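Local coordinates for leucine--trna ligase (Agrobacterium radiobacter, PDB 5AH5), which probably catalyses the ATP-dependent attachment of L-leucine to tRNA(Leu), as a class I leucyl-tRNA synthetase, and carries an editing domain, at residues M63-R67 with T670-E674; Y422-P426 with I447-L453; C425-H431 with A481-M487; L710-L714 with V736-P742. All blocks are in the same frame, centred on the assembly; numbering follows the deposited sequence.

In the fold
The four contacts form two pairs far apart in the enzyme, the centres of interactions 1 and 3 being about 46 Å from each other. Interactions 1 and 4 have centres about 11 Å apart: interaction 1 packs the catalytic domain against the helical anticodon-binding domain, and interaction 4 lies within the latter. Trp741 of interaction 4 also meets interaction 1, its N 2.8 Å from Ala66 O and its NE1 2.8 Å from Thr670 OG1. Interactions 2 and 3, about 10 Å apart between centres, share Cys425 and Pro426 on strand 425-432. The side chains of Trp423 and Met487 lie about 12 and 14 Å from the bound leucyl-sulfamoyl adenosine; the side chain of Ile430 is about 7 Å from the zinc ion.

Interaction 1 (M63-R67 with T670-E674); sequences MQIAR and TADVE
Met63 reaches out from helix 48-66 with a side chain extended through chi1 and chi2 (both t) and turned at chi3 (p), and lays its CE against one turn of helix 653-674, 3.5 Å from Thr670 O and 3.6 Å from Val673 CG1. The CA atoms of Met63 and Val673 are 8.0 Å apart, the nearest pair. Arg67, first to leave helical angles after residues 63-66, still bonds its N to Met63 O at 2.9 Å. Its side chain (chi1 m, chi2 t, chi3 p) runs along the contact: NH1 donates to Gln64 OE1 at 2.8 Å and makes a salt bridge with Glu674 OE1 at 3.0 Å, weak as a hydrogen bond. Thr670 CG2 lies over one face of the guanidinium, 3.9 Å from Arg67 NE, while Thr670 OG1 bonds to Ile666 O and Trp741 NE1. This methionine packing between helices, with a salt bridge from the residue after the first, joins the class I catalytic domain to the helical anticodon-binding domain.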
loop_
_atom_site.group_PDB
_atom_site.type_symbol
_atom_site.label_atom_id
_atom_site.label_comp_id
_atom_site.label_asym_id
_atom_site.label_seq_id
_atom_site.Cartn_x
_atom_site.Cartn_y
_atom_site.Cartn_z
ATOM N N MET B 63 -1.813 -13.756 15.699
ATOM C CA MET B 63 -1.197 -13.343 16.923
ATOM C C MET B 63 -2.137 -12.364 17.622
ATOM O O MET B 63 -2.294 -12.444 18.838
ATOM C CB MET B 63 0.161 -12.663 16.710
ATOM C CG MET B 63 0.857 -12.561 18.045
ATOM S SD MET B 63 2.376 -11.693 17.933
ATOM C CE MET B 63 2.093 -9.963 17.641
ATOM N N GLN B 64 -2.688 -11.406 16.881
ATOM C CA GLN B 64 -3.487 -10.363 17.509
ATOM C C GLN B 64 -4.759 -10.951 18.057
ATOM O O GLN B 64 -5.189 -10.570 19.126
ATOM C CB GLN B 64 -3.791 -9.194 16.607
ATOM C CG GLN B 64 -2.602 -8.445 16.102
ATOM C CD GLN B 64 -1.869 -7.726 17.223
ATOM O OE1 GLN B 64 -1.297 -8.370 18.084
ATOM N NE2 GLN B 64 -1.855 -6.423 17.181
ATOM N N ILE B 65 -5.282 -11.956 17.404
ATOM C CA ILE B 65 -6.385 -12.692 17.980
ATOM C C ILE B 65 -6.035 -13.386 19.309
ATOM O O ILE B 65 -6.784 -13.311 20.282
ATOM C CB ILE B 65 -6.934 -13.720 16.997
ATOM C CG1 ILE B 65 -7.625 -12.988 15.819
ATOM C CG2 ILE B 65 -7.852 -14.712 17.698
ATOM C CD1 ILE B 65 -8.010 -13.855 14.652
ATOM N N ALA B 66 -4.954 -14.134 19.319
ATOM C CA ALA B 66 -4.446 -14.723 20.570
ATOM C C ALA B 66 -4.207 -13.711 21.666
ATOM O O ALA B 66 -4.351 -14.067 22.836
ATOM C CB ALA B 66 -3.198 -15.561 20.338
ATOM N N ARG B 67 -3.858 -12.478 21.313
ATOM C CA ARG B 67 -3.623 -11.435 22.282
ATOM C C ARG B 67 -4.875 -10.718 22.760
ATOM O O ARG B 67 -4.751 -9.640 23.347
ATOM C CB ARG B 67 -2.600 -10.417 21.767
ATOM C CG ARG B 67 -1.165 -10.995 21.755
ATOM C CD ARG B 67 -0.238 -10.119 20.975
ATOM N NE ARG B 67 0.221 -9.051 21.772
ATOM C CZ ARG B 67 0.463 -7.802 21.407
ATOM N NH1 ARG B 67 0.314 -7.336 20.161
ATOM N NH2 ARG B 67 0.941 -7.002 22.332
ATOM N N THR B 670 6.747 -11.620 19.992
ATOM C CA THR B 670 5.669 -10.630 20.125
ATOM C C THR B 670 6.017 -9.294 19.446
ATOM O O THR B 670 5.297 -8.794 18.517
ATOM C CB THR B 670 5.261 -10.420 21.646
ATOM O OG1 THR B 670 4.935 -11.683 22.260
ATOM C CG2 THR B 670 4.071 -9.523 21.760
ATOM N N ALA B 671 7.138 -8.719 19.849
ATOM C CA ALA B 671 7.573 -7.415 19.325
ATOM C C ALA B 671 7.908 -7.502 17.819
ATOM O O ALA B 671 7.613 -6.571 17.068
ATOM C CB ALA B 671 8.790 -6.867 20.102
ATOM N N ASP B 672 8.520 -8.616 17.386
ATOM C CA ASP B 672 8.962 -8.721 16.017
ATOM C C ASP B 672 7.791 -8.907 15.006
ATOM O O ASP B 672 7.863 -8.373 13.948
ATOM C CB ASP B 672 9.983 -9.816 15.848
ATOM C CG ASP B 672 11.457 -9.353 16.316
ATOM O OD1 ASP B 672 11.781 -8.118 16.431
ATOM O OD2 ASP B 672 12.265 -10.256 16.507
ATOM N N VAL B 673 6.791 -9.694 15.353
ATOM C CA VAL B 673 5.579 -9.867 14.515
ATOM C C VAL B 673 4.919 -8.551 14.338
ATOM O O VAL B 673 4.559 -8.198 13.209
ATOM C CB VAL B 673 4.603 -10.887 15.056
ATOM C CG1 VAL B 673 3.234 -10.849 14.331
ATOM C CG2 VAL B 673 5.202 -12.267 14.961
ATOM N N GLU B 674 4.792 -7.789 15.406
ATOM C CA GLU B 674 4.098 -6.534 15.273
ATOM C C GLU B 674 4.858 -5.452 14.552
ATOM O O GLU B 674 4.252 -4.471 14.124
ATOM C CB GLU B 674 3.466 -6.092 16.596
ATOM C CG GLU B 674 4.231 -5.176 17.462
ATOM C CD GLU B 674 3.665 -5.144 18.898
ATOM O OE1 GLU B 674 2.452 -5.441 19.107
ATOM O OE2 GLU B 674 4.464 -4.835 19.820
#

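Interaction 2 (Y422-P426 with I447-L453); sequences YWGCP and ILLPDHL
Between the zinc-binding pairs Cys432/Cys435 and Cys473/Cys476 the chain makes an excursion, whose irregular loop 447-453 folds back on the turn leading into strand 425-432. The chains face each other with Tyr422 near Leu453 (CA-CA 7.0 Å) and Pro426 near Ile447 (6.3 Å). Trp423 centres an inverse gamma turn, closed by Gly424 N to Tyr422 O at 2.9 Å. Tyr422, chi1 t, extends its ring between two leucines: Leu453 CB sits 3.7 Å from the ring centroid almost on the normal, a CH-pi contact, and Leu449 CD1 lies over the opposite face, 4.2 Å from Tyr422 CZ. Leu449 (chi1 m, chi2 t) also meets Trp423, with CD1 3.7 Å from Trp423 CE3, and Pro426, with CD2 3.8 Å from Pro426 CG. That proline CG stands 3.1 Å from Ile447 O. Trp423 NE1 bonds to Ser79 O. Tyr422 OH donates a hydrogen bond to Pro450 O at 2.7 Å, so a phenol held between aliphatic groups gives an otherwise apolar fit one directed polar link.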
loop_
_atom_site.group_PDB
_atom_site.type_symbol
_atom_site.label_atom_id
_atom_site.label_comp_id
_atom_site.label_asym_id
_atom_site.label_seq_id
_atom_site.Cartn_x
_atom_site.Cartn_y
_atom_site.Cartn_z
ATOM N N TYR B 422 -16.720 -1.966 -21.370
ATOM C CA TYR B 422 -17.819 -2.744 -20.861
ATOM C C TYR B 422 -17.673 -3.123 -19.346
ATOM O O TYR B 422 -18.615 -2.936 -18.550
ATOM C CB TYR B 422 -17.928 -4.041 -21.659
ATOM C CG TYR B 422 -18.951 -5.040 -21.150
ATOM C CD1 TYR B 422 -20.337 -4.863 -21.346
ATOM C CD2 TYR B 422 -18.557 -6.198 -20.537
ATOM C CE1 TYR B 422 -21.261 -5.811 -20.884
ATOM C CE2 TYR B 422 -19.458 -7.093 -20.029
ATOM C CZ TYR B 422 -20.835 -6.906 -20.243
ATOM O OH TYR B 422 -21.724 -7.848 -19.757
ATOM N N TRP B 423 -16.496 -3.635 -18.960
ATOM C CA TRP B 423 -16.389 -4.391 -17.720
ATOM C C TRP B 423 -15.951 -3.451 -16.621
ATOM O O TRP B 423 -14.747 -3.360 -16.271
ATOM C CB TRP B 423 -15.511 -5.617 -17.904
ATOM C CG TRP B 423 -15.521 -6.494 -16.710
ATOM C CD1 TRP B 423 -14.442 -6.726 -15.861
ATOM C CD2 TRP B 423 -16.630 -7.240 -16.172
ATOM N NE1 TRP B 423 -14.827 -7.577 -14.876
ATOM C CE2 TRP B 423 -16.164 -7.886 -15.016
ATOM C CE3 TRP B 423 -18.002 -7.395 -16.538
ATOM C CZ2 TRP B 423 -16.980 -8.728 -14.241
ATOM C CZ3 TRP B 423 -18.827 -8.220 -15.764
ATOM C CH2 TRP B 423 -18.324 -8.857 -14.608
ATOM N N GLY B 424 -16.931 -2.674 -16.163
ATOM C CA GLY B 424 -16.767 -1.774 -14.992
ATOM C C GLY B 424 -18.115 -1.306 -14.515
ATOM O O GLY B 424 -19.193 -1.623 -15.105
ATOM N N CYS B 425 -18.086 -0.499 -13.495
ATOM C CA CYS B 425 -19.334 -0.049 -12.853
ATOM C C CYS B 425 -20.032 0.990 -13.726
ATOM O O CYS B 425 -19.428 2.026 -14.000
ATOM C CB CYS B 425 -18.998 0.576 -11.511
ATOM S SG CYS B 425 -20.450 1.021 -10.565
ATOM N N PRO B 426 -21.326 0.763 -14.134
ATOM C CA PRO B 426 -21.949 1.809 -14.905
ATOM C C PRO B 426 -22.048 3.128 -14.200
ATOM O O PRO B 426 -22.179 3.159 -12.981
ATOM C CB PRO B 426 -23.345 1.221 -15.279
ATOM C CG PRO B 426 -23.156 -0.248 -15.191
ATOM C CD PRO B 426 -22.173 -0.436 -14.063
ATOM N N ILE B 447 -27.897 0.538 -11.687
ATOM C CA ILE B 447 -27.768 0.290 -13.131
ATOM C C ILE B 447 -26.715 -0.804 -13.345
ATOM O O ILE B 447 -25.496 -0.597 -13.129
ATOM C CB ILE B 447 -27.414 1.579 -13.877
ATOM C CG1 ILE B 447 -28.463 2.672 -13.608
ATOM C CG2 ILE B 447 -27.338 1.294 -15.367
ATOM C CD1 ILE B 447 -29.902 2.189 -13.649
ATOM N N LEU B 448 -27.189 -1.984 -13.665
ATOM C CA LEU B 448 -26.359 -3.117 -13.981
ATOM C C LEU B 448 -26.011 -3.212 -15.472
ATOM O O LEU B 448 -26.801 -2.821 -16.328
ATOM C CB LEU B 448 -27.050 -4.409 -13.551
ATOM C CG LEU B 448 -27.386 -4.454 -12.049
ATOM C CD1 LEU B 448 -27.972 -5.830 -11.781
ATOM C CD2 LEU B 448 -26.103 -4.204 -11.210
ATOM N N LEU B 449 -24.861 -3.838 -15.746
ATOM C CA LEU B 449 -24.447 -4.104 -17.089
ATOM C C LEU B 449 -25.433 -4.981 -17.800
ATOM O O LEU B 449 -25.924 -5.906 -17.184
ATOM C CB LEU B 449 -23.119 -4.851 -17.094
ATOM C CG LEU B 449 -21.923 -3.991 -16.691
ATOM C CD1 LEU B 449 -20.678 -4.853 -16.579
ATOM C CD2 LEU B 449 -21.725 -2.801 -17.592
ATOM N N PRO B 450 -25.555 -4.844 -19.140
ATOM C CA PRO B 450 -26.327 -5.890 -19.842
ATOM C C PRO B 450 -25.519 -7.181 -19.822
ATOM O O PRO B 450 -24.299 -7.081 -19.796
ATOM C CB PRO B 450 -26.437 -5.331 -21.291
ATOM C CG PRO B 450 -25.230 -4.498 -21.454
ATOM C CD PRO B 450 -24.910 -3.906 -20.087
ATOM N N ASP B 451 -26.137 -8.364 -19.807
ATOM C CA ASP B 451 -25.380 -9.605 -19.845
ATOM C C ASP B 451 -24.509 -9.836 -21.073
ATOM O O ASP B 451 -23.479 -10.517 -20.951
ATOM C CB ASP B 451 -26.260 -10.834 -19.702
ATOM C CG ASP B 451 -26.660 -11.097 -18.255
ATOM O OD1 ASP B 451 -26.604 -10.152 -17.461
ATOM O OD2 ASP B 451 -27.074 -12.228 -17.943
ATOM N N HIS B 452 -24.910 -9.307 -22.235
ATOM C CA HIS B 452 -24.209 -9.573 -23.505
ATOM C C HIS B 452 -23.356 -8.398 -23.777
ATOM O O HIS B 452 -23.687 -7.297 -23.415
ATOM C CB HIS B 452 -25.178 -9.921 -24.666
ATOM C CG HIS B 452 -25.806 -11.267 -24.484
ATOM N ND1 HIS B 452 -27.104 -11.430 -24.055
ATOM C CD2 HIS B 452 -25.271 -12.511 -24.525
ATOM C CE1 HIS B 452 -27.366 -12.720 -23.922
ATOM N NE2 HIS B 452 -26.266 -13.396 -24.188
ATOM N N LEU B 453 -22.174 -8.665 -24.302
ATOM C CA LEU B 453 -21.251 -7.607 -24.614
ATOM C C LEU B 453 -21.134 -7.587 -26.138
ATOM O O LEU B 453 -21.158 -8.610 -26.774
ATOM C CB LEU B 453 -19.919 -7.837 -23.868
ATOM C CG LEU B 453 -18.754 -8.585 -24.474
ATOM C CD1 LEU B 453 -18.019 -7.708 -25.491
ATOM C CD2 LEU B 453 -17.833 -8.991 -23.327
#

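Interaction 3 (C425-H431 with A481-M487); sequences CPIPIIH and ARDPDTM
Ile427 and Met487 form the apolar centre, Ile427 CG1 standing 3.9 Å from Met487 CG. Met487 (chi1 m, chi2 and chi3 t) carries its CE to 3.9 Å from Cys425 SG and 3.7 Å from Pro428 CD; Phe138 of helix 128-143 packs on both Ile427 and Met487. The chains run antiparallel, their end-to-end directions 148° apart. Pro426 and Thr486 form a non-hydrogen-bonded pair (CA-CA 4.6 Å), as do Ile430 and Arg482 (4.5 Å), whereas His431 and Ala481 are a hydrogen-bonded pair (5.1 Å). The ladder belongs to the antiparallel sheet that passes into the zinc-binding module, in which Cys432, next after segment 425-431, is one of four cysteine ligands. The ladder is interrupted between Pro426 and Ile430, where Pro428 is the centre of an inverse gamma turn, and resumes where Asp483 N donates to Ile429 O at 3.0 Å. His431 N to Ala481 O is 2.6 Å and Ala481 N to His431 O 2.9 Å; Met487 N to Cys425 O is 2.8 Å. In the gap, water 3 accepts from Ile427 N at 2.9 Å and lies 2.7 Å from Asp483 O. At the polar edge, His431 NE2 (chi1 m) donates a hydrogen bond to Asp483 OD2 at 2.8 Å, an oxygen also bonded by Trp189 NE1, while Asp483 OD1 accepts from Asp485 N at 2.9 Å, an Asx turn.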
loop_
_atom_site.group_PDB
_atom_site.type_symbol
_atom_site.label_atom_id
_atom_site.label_comp_id
_atom_site.label_asym_id
_atom_site.label_seq_id
_atom_site.Cartn_x
_atom_site.Cartn_y
_atom_site.Cartn_z
ATOM N N CYS B 425 -18.086 -0.499 -13.495
ATOM C CA CYS B 425 -19.334 -0.049 -12.853
ATOM C C CYS B 425 -20.032 0.990 -13.726
ATOM O O CYS B 425 -19.428 2.026 -14.000
ATOM C CB CYS B 425 -18.998 0.576 -11.511
ATOM S SG CYS B 425 -20.450 1.021 -10.565
ATOM N N PRO B 426 -21.326 0.763 -14.134
ATOM C CA PRO B 426 -21.949 1.809 -14.905
ATOM C C PRO B 426 -22.048 3.128 -14.200
ATOM O O PRO B 426 -22.179 3.159 -12.981
ATOM C CB PRO B 426 -23.345 1.221 -15.279
ATOM C CG PRO B 426 -23.156 -0.248 -15.191
ATOM C CD PRO B 426 -22.173 -0.436 -14.063
ATOM N N ILE B 427 -21.892 4.212 -14.957
ATOM C CA ILE B 427 -22.043 5.573 -14.480
ATOM C C ILE B 427 -23.564 5.879 -14.436
ATOM O O ILE B 427 -24.202 5.805 -15.465
ATOM C CB ILE B 427 -21.294 6.509 -15.397
ATOM C CG1 ILE B 427 -19.787 6.214 -15.224
ATOM C CG2 ILE B 427 -21.647 7.989 -15.118
ATOM C CD1 ILE B 427 -18.855 7.258 -15.829
ATOM N N PRO B 428 -24.132 6.163 -13.232
ATOM C CA PRO B 428 -25.586 6.198 -12.982
ATOM C C PRO B 428 -26.173 7.575 -13.338
ATOM O O PRO B 428 -26.714 8.323 -12.497
ATOM C CB PRO B 428 -25.672 5.859 -11.492
ATOM C CG PRO B 428 -24.483 6.600 -10.948
ATOM C CD PRO B 428 -23.381 6.305 -11.958
ATOM N N ILE B 429 -25.983 7.917 -14.606
ATOM C CA ILE B 429 -26.343 9.210 -15.183
ATOM C C ILE B 429 -27.164 8.950 -16.459
ATOM O O ILE B 429 -26.960 7.935 -17.176
ATOM C CB ILE B 429 -25.101 10.003 -15.513
ATOM C CG1 ILE B 429 -24.351 10.350 -14.221
ATOM C CG2 ILE B 429 -25.435 11.292 -16.290
ATOM C CD1 ILE B 429 -24.940 11.498 -13.429
ATOM N N ILE B 430 -28.187 9.777 -16.644
ATOM C CA ILE B 430 -28.959 9.784 -17.856
ATOM C C ILE B 430 -28.725 11.094 -18.573
ATOM O O ILE B 430 -28.772 12.113 -17.980
ATOM C CB ILE B 430 -30.439 9.557 -17.558
ATOM C CG1 ILE B 430 -30.609 8.079 -17.102
ATOM C CG2 ILE B 430 -31.281 9.806 -18.832
ATOM C CD1 ILE B 430 -31.961 7.691 -16.518
ATOM N N HIS B 431 -28.465 11.049 -19.880
ATOM C CA HIS B 431 -28.281 12.264 -20.656
ATOM C C HIS B 431 -29.550 12.570 -21.494
ATOM O O HIS B 431 -29.994 11.740 -22.340
ATOM C CB HIS B 431 -27.090 12.112 -21.595
ATOM C CG HIS B 431 -25.788 11.874 -20.887
ATOM N ND1 HIS B 431 -24.866 12.868 -20.694
ATOM C CD2 HIS B 431 -25.246 10.749 -20.363
ATOM C CE1 HIS B 431 -23.800 12.366 -20.104
ATOM N NE2 HIS B 431 -24.002 11.082 -19.904
ATOM N N ALA B 481 -30.757 8.987 -22.903
ATOM C CA ALA B 481 -29.727 7.968 -23.083
ATOM C C ALA B 481 -28.889 7.775 -21.788
ATOM O O ALA B 481 -28.600 8.728 -21.097
ATOM C CB ALA B 481 -28.836 8.358 -24.270
ATOM N N ARG B 482 -28.557 6.540 -21.463
ATOM C CA ARG B 482 -27.657 6.280 -20.326
ATOM C C ARG B 482 -26.283 6.797 -20.675
ATOM O O ARG B 482 -25.972 6.985 -21.846
ATOM C CB ARG B 482 -27.563 4.808 -20.021
ATOM C CG ARG B 482 -28.846 4.270 -19.550
ATOM C CD ARG B 482 -28.625 2.926 -18.913
ATOM N NE ARG B 482 -29.885 2.387 -18.543
ATOM C CZ ARG B 482 -30.656 2.863 -17.557
ATOM N NH1 ARG B 482 -30.284 3.896 -16.800
ATOM N NH2 ARG B 482 -31.817 2.261 -17.319
ATOM N N ASP B 483 -25.471 7.064 -19.666
ATOM C CA ASP B 483 -24.067 7.327 -19.911
ATOM C C ASP B 483 -23.454 6.072 -20.525
ATOM O O ASP B 483 -23.683 4.996 -20.012
ATOM C CB ASP B 483 -23.342 7.708 -18.612
ATOM C CG ASP B 483 -21.978 8.294 -18.894
ATOM O OD1 ASP B 483 -21.051 7.554 -19.275
ATOM O OD2 ASP B 483 -21.875 9.527 -18.845
ATOM N N PRO B 484 -22.722 6.202 -21.657
ATOM C CA PRO B 484 -22.150 5.016 -22.295
ATOM C C PRO B 484 -20.851 4.435 -21.641
ATOM O O PRO B 484 -20.350 3.394 -22.122
ATOM C CB PRO B 484 -21.844 5.522 -23.700
ATOM C CG PRO B 484 -21.471 6.981 -23.498
ATOM C CD PRO B 484 -22.338 7.443 -22.370
ATOM N N ASP B 485 -20.334 5.092 -20.600
ATOM C CA ASP B 485 -18.996 4.769 -20.013
ATOM C C ASP B 485 -19.123 4.168 -18.624
ATOM O O ASP B 485 -20.198 4.297 -17.965
ATOM C CB ASP B 485 -18.114 6.012 -19.960
ATOM C CG ASP B 485 -17.722 6.512 -21.357
ATOM O OD1 ASP B 485 -17.861 5.722 -22.321
ATOM O OD2 ASP B 485 -17.272 7.668 -21.494
ATOM N N THR B 486 -18.041 3.485 -18.212
ATOM C CA THR B 486 -17.965 2.823 -16.934
ATOM C C THR B 486 -16.902 3.465 -16.036
ATOM O O THR B 486 -16.050 4.266 -16.488
ATOM C CB THR B 486 -17.812 1.328 -17.071
ATOM O OG1 THR B 486 -16.616 0.977 -17.787
ATOM C CG2 THR B 486 -19.032 0.737 -17.735
ATOM N N MET B 487 -16.953 3.130 -14.767
ATOM C CA MET B 487 -15.994 3.688 -13.837
ATOM C C MET B 487 -14.674 2.905 -13.879
ATOM O O MET B 487 -14.624 1.677 -13.894
ATOM C CB MET B 487 -16.578 3.696 -12.424
ATOM C CG MET B 487 -17.838 4.529 -12.292
ATOM S SD MET B 487 -18.377 4.654 -10.592
ATOM C CE MET B 487 -20.167 4.900 -10.725
HETATM O O HOH W 1 -15.594 -0.254 -12.123
HETATM O O HOH W 2 -25.445 4.345 -17.397
HETATM O O HOH W 3 -22.657 3.891 -17.732
HETATM O O HOH W 4 -27.821 5.117 -16.682
#

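Interaction 4 (L710-L714 with V736-P742); sequences LLVRL and VAAEPWP
Arg713, Pro742 and Val736 carry most of the surface buried between helix 701-715 and the segment 736-742, which begins as a 3-10 turn (Glu739 N to Val736 O, 3.0 Å) and then runs extended. The CA atoms of Arg713 and Val736 lie 6.4 Å apart. Arg713 (chi1 m, chi2 t, chi3 m) stretches along the loop: its CG packs 3.7 Å from Val736 CG1, its CD 4.0 Å from Glu739 CG, and its NH1 donates to Pro740 O at 2.9 Å. One face of the guanidinium is covered by Pro742, whose CG is 3.9 Å from Arg713 NH1. Pro742 CB meets Leu710 CD1 at 3.8 Å, and its CG meets Leu714 CD2 at 4.0 Å; that same Leu714 CD2 touches Trp741 CZ2 at 3.7 Å. Both segments belong to the helical anticodon-binding domain. Arg713 NH2 makes a salt bridge with Glu644 and a hydrogen bond to Ile643 O, so the buried guanidinium has its charge answered by a carboxylate, while its NH1 bonds to a neutral backbone carbonyl.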
loop_
_atom_site.group_PDB
_atom_site.type_symbol
_atom_site.label_atom_id
_atom_site.label_comp_id
_atom_site.label_asym_id
_atom_site.label_seq_id
_atom_site.Cartn_x
_atom_site.Cartn_y
_atom_site.Cartn_z
ATOM N N LEU B 710 4.964 -24.101 25.052
ATOM C CA LEU B 710 5.182 -22.699 24.808
ATOM C C LEU B 710 5.736 -22.466 23.401
ATOM O O LEU B 710 5.314 -21.534 22.735
ATOM C CB LEU B 710 6.082 -22.145 25.882
ATOM C CG LEU B 710 6.050 -20.704 26.338
ATOM C CD1 LEU B 710 4.634 -20.243 26.706
ATOM C CD2 LEU B 710 7.006 -20.548 27.541
ATOM N N LEU B 711 6.644 -23.338 22.953
ATOM C CA LEU B 711 7.253 -23.286 21.645
ATOM C C LEU B 711 6.165 -23.330 20.530
ATOM O O LEU B 711 6.221 -22.570 19.603
ATOM C CB LEU B 711 8.198 -24.495 21.441
ATOM C CG LEU B 711 8.906 -24.657 20.096
ATOM C CD1 LEU B 711 9.542 -23.357 19.728
ATOM C CD2 LEU B 711 9.945 -25.763 20.113
ATOM N N VAL B 712 5.232 -24.253 20.651
ATOM C CA VAL B 712 4.135 -24.422 19.668
ATOM C C VAL B 712 3.132 -23.258 19.708
ATOM O O VAL B 712 2.523 -22.895 18.653
ATOM C CB VAL B 712 3.541 -25.811 19.869
ATOM C CG1 VAL B 712 2.040 -25.869 19.727
ATOM C CG2 VAL B 712 4.226 -26.748 18.896
ATOM N N ARG B 713 2.956 -22.650 20.889
ATOM C CA ARG B 713 2.158 -21.446 20.982
ATOM C C ARG B 713 2.747 -20.290 20.207
ATOM O O ARG B 713 2.040 -19.607 19.461
ATOM C CB ARG B 713 1.887 -21.045 22.387
ATOM C CG ARG B 713 1.032 -22.044 23.111
ATOM C CD ARG B 713 0.222 -21.351 24.174
ATOM N NE ARG B 713 0.849 -21.281 25.439
ATOM C CZ ARG B 713 0.565 -20.415 26.423
ATOM N NH1 ARG B 713 -0.312 -19.399 26.328
ATOM N NH2 ARG B 713 1.245 -20.563 27.540
ATOM N N LEU B 714 4.052 -20.102 20.311
ATOM C CA LEU B 714 4.728 -19.032 19.558
ATOM C C LEU B 714 4.834 -19.319 18.032
ATOM O O LEU B 714 4.940 -18.419 17.267
ATOM C CB LEU B 714 6.151 -18.785 20.113
ATOM C CG LEU B 714 6.148 -18.356 21.611
ATOM C CD1 LEU B 714 7.584 -18.413 22.202
ATOM C CD2 LEU B 714 5.537 -16.976 21.798
ATOM N N VAL B 736 -4.851 -24.466 19.729
ATOM C CA VAL B 736 -3.854 -23.493 20.154
ATOM C C VAL B 736 -4.189 -22.149 19.606
ATOM O O VAL B 736 -3.841 -21.135 20.217
ATOM C CB VAL B 736 -2.375 -23.639 19.607
ATOM C CG1 VAL B 736 -1.413 -23.383 20.729
ATOM C CG2 VAL B 736 -2.057 -24.884 18.817
ATOM N N ALA B 737 -4.798 -22.120 18.409
ATOM C CA ALA B 737 -5.202 -20.849 17.793
ATOM C C ALA B 737 -6.160 -20.056 18.686
ATOM O O ALA B 737 -6.154 -18.808 18.616
ATOM C CB ALA B 737 -5.789 -21.057 16.360
ATOM N N ALA B 738 -6.934 -20.745 19.546
ATOM C CA ALA B 738 -7.847 -20.079 20.490
ATOM C C ALA B 738 -7.250 -19.874 21.870
ATOM O O ALA B 738 -7.936 -19.384 22.728
ATOM C CB ALA B 738 -9.136 -20.856 20.647
ATOM N N GLU B 739 -5.980 -20.169 22.068
ATOM C CA GLU B 739 -5.371 -20.093 23.410
ATOM C C GLU B 739 -4.884 -18.655 23.555
ATOM O O GLU B 739 -4.412 -18.089 22.599
ATOM C CB GLU B 739 -4.264 -21.130 23.502
ATOM C CG GLU B 739 -3.687 -21.380 24.875
ATOM C CD GLU B 739 -4.652 -22.036 25.866
ATOM O OE1 GLU B 739 -5.435 -22.936 25.508
ATOM O OE2 GLU B 739 -4.566 -21.662 27.050
ATOM N N PRO B 740 -5.079 -18.015 24.726
ATOM C CA PRO B 740 -4.438 -16.717 24.941
ATOM C C PRO B 740 -2.915 -16.737 24.621
ATOM O O PRO B 740 -2.219 -17.742 24.866
ATOM C CB PRO B 740 -4.702 -16.384 26.429
ATOM C CG PRO B 740 -5.639 -17.414 26.915
ATOM C CD PRO B 740 -5.691 -18.568 25.939
ATOM N N TRP B 741 -2.434 -15.646 24.038
ATOM C CA TRP B 741 -1.056 -15.551 23.624
ATOM C C TRP B 741 -0.171 -15.547 24.906
ATOM O O TRP B 741 -0.560 -14.981 25.913
ATOM C CB TRP B 741 -0.858 -14.267 22.885
ATOM C CG TRP B 741 0.527 -14.022 22.343
ATOM C CD1 TRP B 741 1.387 -13.039 22.736
ATOM C CD2 TRP B 741 1.150 -14.675 21.211
ATOM N NE1 TRP B 741 2.523 -13.081 21.966
ATOM C CE2 TRP B 741 2.421 -14.100 21.053
ATOM C CE3 TRP B 741 0.797 -15.753 20.392
ATOM C CZ2 TRP B 741 3.323 -14.518 20.053
ATOM C CZ3 TRP B 741 1.713 -16.194 19.410
ATOM C CH2 TRP B 741 2.955 -15.568 19.254
ATOM N N PRO B 742 1.022 -16.152 24.849
ATOM C CA PRO B 742 1.832 -16.129 26.066
ATOM C C PRO B 742 2.238 -14.739 26.476
ATOM O O PRO B 742 2.460 -13.836 25.614
ATOM C CB PRO B 742 3.080 -16.913 25.677
ATOM C CG PRO B 742 2.711 -17.686 24.477
ATOM C CD PRO B 742 1.654 -16.908 23.770
#